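Local atomic coordinates of EGF family domain-containing protein (Toxoplasma gondii, PDB entry 4Z80), a protein that probably acts in host-cell invasion as an AMA-family surface antigen that binds a RON2-type peptide at the moving junction. Residues Glu188-Arg200 against Glu208-Tyr222. Sequence-based numbering, arbitrary orientation.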
loop_
_atom_site.group_PDB
_atom_site.type_symbol
_atom_site.label_atom_id
_atom_site.label_comp_id
_atom_site.label_asym_id
_atom_site.label_seq_id
_atom_site.Cartn_x
_atom_site.Cartn_y
_atom_site.Cartn_z
ATOM N N GLU A 188 -4.561 19.551 -15.068
ATOM C CA GLU A 188 -4.109 20.832 -15.613
ATOM C C GLU A 188 -4.565 22.017 -14.781
ATOM O O GLU A 188 -3.781 22.905 -14.453
ATOM C CB GLU A 188 -4.640 21.023 -17.030
ATOM C CG GLU A 188 -3.718 20.605 -18.135
ATOM C CD GLU A 188 -4.275 20.984 -19.492
ATOM O OE1 GLU A 188 -4.576 22.182 -19.694
ATOM O OE2 GLU A 188 -4.426 20.090 -20.348
ATOM N N SER A 189 -5.856 22.023 -14.464
ATOM C CA SER A 189 -6.485 23.162 -13.810
ATOM C C SER A 189 -6.348 23.123 -12.292
ATOM O O SER A 189 -6.556 24.134 -11.623
ATOM C CB SER A 189 -7.965 23.224 -14.191
ATOM O OG SER A 189 -8.630 22.025 -13.840
ATOM N N ASN A 190 -6.004 21.957 -11.752
ATOM C CA ASN A 190 -5.811 21.805 -10.314
ATOM C C ASN A 190 -4.648 20.859 -10.032
ATOM O O ASN A 190 -4.850 19.706 -9.651
ATOM C CB ASN A 190 -7.088 21.291 -9.656
ATOM C CG ASN A 190 -7.018 21.325 -8.142
ATOM O OD1 ASN A 190 -6.294 22.134 -7.560
ATOM N ND2 ASN A 190 -7.780 20.451 -7.494
ATOM N N PRO A 191 -3.417 21.339 -10.238
ATOM C CA PRO A 191 -2.283 20.422 -10.100
ATOM C C PRO A 191 -1.923 20.123 -8.652
ATOM O O PRO A 191 -2.270 20.866 -7.729
ATOM C CB PRO A 191 -1.145 21.160 -10.806
ATOM C CG PRO A 191 -1.499 22.595 -10.705
ATOM C CD PRO A 191 -3.004 22.668 -10.722
ATOM N N LEU A 192 -1.233 19.002 -8.469
ATOM C CA LEU A 192 -0.727 18.600 -7.173
ATOM C C LEU A 192 0.635 19.249 -6.973
ATOM O O LEU A 192 1.548 19.015 -7.756
ATOM C CB LEU A 192 -0.630 17.081 -7.100
ATOM C CG LEU A 192 -0.251 16.430 -5.768
ATOM C CD1 LEU A 192 -1.235 16.794 -4.667
ATOM C CD2 LEU A 192 -0.177 14.920 -5.969
ATOM N N ARG A 193 0.761 20.065 -5.932
ATOM C CA ARG A 193 1.954 20.892 -5.762
ATOM C C ARG A 193 3.025 20.233 -4.900
ATOM O O ARG A 193 2.739 19.746 -3.807
ATOM C CB ARG A 193 1.588 22.233 -5.122
ATOM C CG ARG A 193 0.498 23.012 -5.829
ATOM C CD ARG A 193 1.034 23.878 -6.947
ATOM N NE ARG A 193 -0.024 24.716 -7.506
ATOM C CZ ARG A 193 0.001 25.243 -8.724
ATOM N NH1 ARG A 193 1.035 25.029 -9.531
ATOM N NH2 ARG A 193 -1.017 25.979 -9.143
ATOM N N PHE A 194 4.261 20.250 -5.390
ATOM C CA PHE A 194 5.421 19.838 -4.607
ATOM C C PHE A 194 6.110 21.094 -4.102
ATOM O O PHE A 194 6.220 21.314 -2.898
ATOM C CB PHE A 194 6.373 18.991 -5.459
ATOM C CG PHE A 194 7.598 18.478 -4.725
ATOM C CD1 PHE A 194 7.602 18.273 -3.355
ATOM C CD2 PHE A 194 8.749 18.188 -5.437
ATOM C CE1 PHE A 194 8.738 17.788 -2.718
ATOM C CE2 PHE A 194 9.883 17.702 -4.804
ATOM C CZ PHE A 194 9.876 17.507 -3.450
ATOM N N LEU A 195 6.561 21.916 -5.043
ATOM C CA LEU A 195 7.076 23.245 -4.734
ATOM C C LEU A 195 6.037 24.250 -5.206
ATOM O O LEU A 195 5.904 24.498 -6.400
ATOM C CB LEU A 195 8.429 23.481 -5.404
ATOM C CG LEU A 195 9.412 22.320 -5.254
ATOM C CD1 LEU A 195 10.735 22.643 -5.934
ATOM C CD2 LEU A 195 9.622 21.963 -3.786
ATOM N N ASP A 196 5.281 24.789 -4.257
ATOM C CA ASP A 196 4.181 25.693 -4.564
ATOM C C ASP A 196 4.699 27.109 -4.761
ATOM O O ASP A 196 4.969 27.826 -3.800
ATOM C CB ASP A 196 3.134 25.666 -3.452
ATOM C CG ASP A 196 1.860 26.395 -3.837
ATOM O OD1 ASP A 196 1.831 27.006 -4.928
ATOM O OD2 ASP A 196 0.892 26.357 -3.050
ATOM N N THR A 197 4.828 27.503 -6.019
ATOM C CA THR A 197 5.421 28.785 -6.364
ATOM C C THR A 197 4.419 29.926 -6.204
ATOM O O THR A 197 4.783 31.099 -6.302
ATOM C CB THR A 197 5.959 28.757 -7.803
ATOM O OG1 THR A 197 4.897 28.414 -8.702
ATOM C CG2 THR A 197 7.077 27.722 -7.922
ATOM N N THR A 198 3.159 29.579 -5.945
ATOM C CA THR A 198 2.130 30.579 -5.687
ATOM C C THR A 198 2.196 31.070 -4.238
ATOM O O THR A 198 1.439 31.959 -3.845
ATOM C CB THR A 198 0.713 30.031 -5.970
ATOM O OG1 THR A 198 0.340 29.093 -4.953
ATOM C CG2 THR A 198 0.653 29.354 -7.336
ATOM N N GLN A 199 3.104 30.491 -3.453
ATOM C CA GLN A 199 3.303 30.889 -2.063
ATOM C C GLN A 199 4.786 31.112 -1.783
ATOM O O GLN A 199 5.456 30.265 -1.189
ATOM C CB GLN A 199 2.732 29.831 -1.112
ATOM C CG GLN A 199 1.242 29.571 -1.303
ATOM C CD GLN A 199 0.724 28.428 -0.442
ATOM O OE1 GLN A 199 1.501 27.706 0.185
ATOM N NE2 GLN A 199 -0.595 28.257 -0.412
ATOM N N ARG A 200 5.296 32.259 -2.219
ATOM C CA ARG A 200 6.701 32.592 -2.027
ATOM C C ARG A 200 7.001 32.885 -0.560
ATOM O O ARG A 200 6.093 33.165 0.225
ATOM C CB ARG A 200 7.090 33.798 -2.887
ATOM C CG ARG A 200 6.954 33.573 -4.386
ATOM C CD ARG A 200 7.577 34.722 -5.166
ATOM N NE ARG A 200 8.453 34.240 -6.234
ATOM C CZ ARG A 200 9.616 34.792 -6.572
ATOM N NH1 ARG A 200 10.077 35.862 -5.933
ATOM N NH2 ARG A 200 10.329 34.267 -7.561
ATOM N N GLU A 208 7.363 24.472 0.271
ATOM C CA GLU A 208 7.565 23.048 0.011
ATOM C C GLU A 208 6.447 22.201 0.606
ATOM O O GLU A 208 6.125 22.327 1.785
ATOM C CB GLU A 208 8.912 22.595 0.579
ATOM C CG GLU A 208 9.247 21.131 0.298
ATOM C CD GLU A 208 10.473 20.647 1.055
ATOM O OE1 GLU A 208 11.225 21.493 1.588
ATOM O OE2 GLU A 208 10.683 19.417 1.114
ATOM N N TYR A 209 5.875 21.331 -0.223
ATOM C CA TYR A 209 4.902 20.346 0.226
ATOM C C TYR A 209 5.401 18.962 -0.191
ATOM O O TYR A 209 6.588 18.679 -0.059
ATOM C CB TYR A 209 3.511 20.658 -0.344
ATOM C CG TYR A 209 2.932 21.957 0.178
ATOM C CD1 TYR A 209 2.503 22.067 1.495
ATOM C CD2 TYR A 209 2.819 23.069 -0.644
ATOM C CE1 TYR A 209 1.972 23.247 1.981
ATOM C CE2 TYR A 209 2.289 24.257 -0.166
ATOM C CZ TYR A 209 1.869 24.336 1.145
ATOM O OH TYR A 209 1.344 25.509 1.634
ATOM N N ALA A 210 4.507 18.123 -0.704
ATOM C CA ALA A 210 4.846 16.760 -1.107
ATOM C C ALA A 210 3.672 16.178 -1.870
ATOM O O ALA A 210 2.540 16.610 -1.671
ATOM C CB ALA A 210 5.160 15.908 0.097
ATOM N N PHE A 211 3.928 15.199 -2.737
ATOM C CA PHE A 211 2.826 14.511 -3.411
ATOM C C PHE A 211 2.095 13.528 -2.483
ATOM O O PHE A 211 0.983 13.104 -2.792
ATOM C CB PHE A 211 3.317 13.749 -4.644
ATOM C CG PHE A 211 3.784 14.624 -5.785
ATOM C CD1 PHE A 211 3.526 15.992 -5.823
ATOM C CD2 PHE A 211 4.485 14.061 -6.838
ATOM C CE1 PHE A 211 3.961 16.761 -6.895
ATOM C CE2 PHE A 211 4.923 14.829 -7.901
ATOM C CZ PHE A 211 4.661 16.177 -7.928
ATOM N N HIS A 212 2.727 13.161 -1.370
ATOM C CA HIS A 212 2.162 12.221 -0.406
ATOM C C HIS A 212 2.880 12.380 0.929
ATOM O O HIS A 212 3.986 12.915 0.982
ATOM C CB HIS A 212 2.296 10.784 -0.912
ATOM C CG HIS A 212 3.711 10.323 -1.019
ATOM N ND1 HIS A 212 4.268 9.420 -0.138
ATOM C CD2 HIS A 212 4.693 10.663 -1.885
ATOM C CE1 HIS A 212 5.530 9.208 -0.471
ATOM N NE2 HIS A 212 5.815 9.955 -1.524
ATOM N N GLY A 213 2.247 11.913 2.001
ATOM C CA GLY A 213 2.824 11.987 3.330
ATOM C C GLY A 213 2.485 13.267 4.059
ATOM O O GLY A 213 1.984 14.219 3.460
ATOM N N LYS A 214 2.760 13.280 5.358
ATOM C CA LYS A 214 2.467 14.435 6.201
ATOM C C LYS A 214 3.735 15.075 6.759
ATOM O O LYS A 214 3.665 15.966 7.612
ATOM C CB LYS A 214 1.525 14.027 7.331
ATOM C CG LYS A 214 0.108 13.767 6.823
ATOM C CD LYS A 214 -0.930 13.842 7.917
ATOM C CE LYS A 214 -2.327 13.869 7.325
ATOM N NZ LYS A 214 -3.370 14.097 8.353
ATOM N N GLY A 215 4.887 14.635 6.259
ATOM C CA GLY A 215 6.157 15.273 6.560
ATOM C C GLY A 215 6.925 14.630 7.695
ATOM O O GLY A 215 6.382 13.827 8.464
ATOM N N GLY A 216 8.202 14.982 7.787
ATOM C CA GLY A 216 9.031 14.590 8.912
ATOM C C GLY A 216 9.926 13.403 8.629
ATOM O O GLY A 216 10.595 12.917 9.536
ATOM N N HIS A 217 9.955 12.956 7.376
ATOM C CA HIS A 217 10.656 11.722 7.014
ATOM C C HIS A 217 11.991 11.989 6.335
ATOM O O HIS A 217 12.209 13.066 5.781
ATOM C CB HIS A 217 9.784 10.876 6.087
ATOM C CG HIS A 217 8.392 10.674 6.588
ATOM N ND1 HIS A 217 8.115 9.983 7.750
ATOM C CD2 HIS A 217 7.196 11.075 6.095
ATOM C CE1 HIS A 217 6.807 9.969 7.946
ATOM N NE2 HIS A 217 6.229 10.621 6.955
ATOM N N LYS A 218 12.883 11.001 6.370
ATOM C CA LYS A 218 14.160 11.097 5.681
ATOM C C LYS A 218 13.979 10.821 4.197
ATOM O O LYS A 218 13.532 9.736 3.809
ATOM C CB LYS A 218 15.172 10.121 6.292
ATOM C CG LYS A 218 15.553 10.475 7.723
ATOM C CD LYS A 218 16.292 9.336 8.417
ATOM C CE LYS A 218 16.252 9.484 9.938
ATOM N NZ LYS A 218 14.860 9.394 10.476
ATOM N N GLY A 219 14.334 11.797 3.365
ATOM C CA GLY A 219 14.111 11.701 1.933
ATOM C C GLY A 219 15.211 12.340 1.105
ATOM O O GLY A 219 16.202 12.849 1.632
ATOM N N TYR A 220 15.034 12.300 -0.206
ATOM C CA TYR A 220 16.065 12.770 -1.111
ATOM C C TYR A 220 16.148 14.286 -1.084
ATOM O O TYR A 220 15.180 14.968 -0.762
ATOM C CB TYR A 220 15.822 12.252 -2.535
ATOM C CG TYR A 220 14.902 13.044 -3.454
ATOM C CD1 TYR A 220 13.518 12.971 -3.338
ATOM C CD2 TYR A 220 15.431 13.796 -4.496
ATOM C CE1 TYR A 220 12.692 13.658 -4.211
ATOM C CE2 TYR A 220 14.613 14.483 -5.372
ATOM C CZ TYR A 220 13.247 14.415 -5.222
ATOM O OH TYR A 220 12.438 15.096 -6.106
ATOM N N ASP A 221 17.347 14.782 -1.375
ATOM C CA ASP A 221 17.634 16.211 -1.405
ATOM C C ASP A 221 17.204 16.768 -2.761
ATOM O O ASP A 221 17.979 16.783 -3.713
ATOM C CB ASP A 221 19.123 16.435 -1.140
ATOM C CG ASP A 221 19.510 17.902 -1.134
ATOM O OD1 ASP A 221 18.613 18.760 -1.261
ATOM O OD2 ASP A 221 20.718 18.181 -0.985
ATOM N N TYR A 222 15.951 17.203 -2.845
ATOM C CA TYR A 222 15.389 17.647 -4.115
ATOM C C TYR A 222 16.042 18.950 -4.549
ATOM O O TYR A 222 16.178 19.208 -5.735
ATOM C CB TYR A 222 13.863 17.835 -4.017
ATOM C CG TYR A 222 13.461 19.113 -3.313
ATOM C CD1 TYR A 222 13.428 20.325 -3.999
ATOM C CD2 TYR A 222 13.136 19.111 -1.967
ATOM C CE1 TYR A 222 13.088 21.497 -3.354
ATOM C CE2 TYR A 222 12.789 20.275 -1.317
ATOM C CZ TYR A 222 12.766 21.466 -2.014
ATOM O OH TYR A 222 12.421 22.628 -1.365
HETATM O O HOH W 1 0.849 18.644 -2.136
#
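Y209 and Q199 make the one side-chain hydrogen bond between 188-200 and 208-222: Y209 OH donates to Q199 OE1 at 2.6 Å, in the amide's carbonyl plane and on a lone pair. The amide stands at 70° to the phenol ring and meets it at the edge. Y209 also lays that edge along D196, and D196 CB is 3.7 Å from Y209 CE2. The Y209 backbone N gives a nearly straight bond of 2.7 Å to F194 O. Just beyond it, one water donates to both R193 O and A210 O, bridging the two segments where direct pairing stops; L195 and E208 form a non-hydrogen-bonded antiparallel pair.

D196 itself is held by its own turn: T198 N and OG1 reach OD1 from the same face of the carboxylate, the backbone bond closing an Asx turn, while OD2 pairs with K244.

Packing centres on F194. Its CG lies opposite the backbone N about the CA-CB bond (chi1 -178°), which carries the ring between F211 and Y222, turning an edge to the face of each. The F194 and Y222 ring centroids are 5.1 Å apart, with planes at 61°; those of F194 and F211 are 5.9 Å apart. L195 CD2 sits over one face of F194 and also touches Y222 CE1, at 3.5 Å. At the far end of the cluster L192 CG rests 3.8 Å from F211 CD1. E208, extended past L195, sends its carboxylate on to H238 and K241.

M23 and I25 of the bound peptide chain pack on F194 and L195, so these two residues form part of the surface that the RON2L1 peptide covers. Strand 195-196 pairs with 207-208, while the preceding strand 192-193 pairs with 160-161, whose C161 also touches F211.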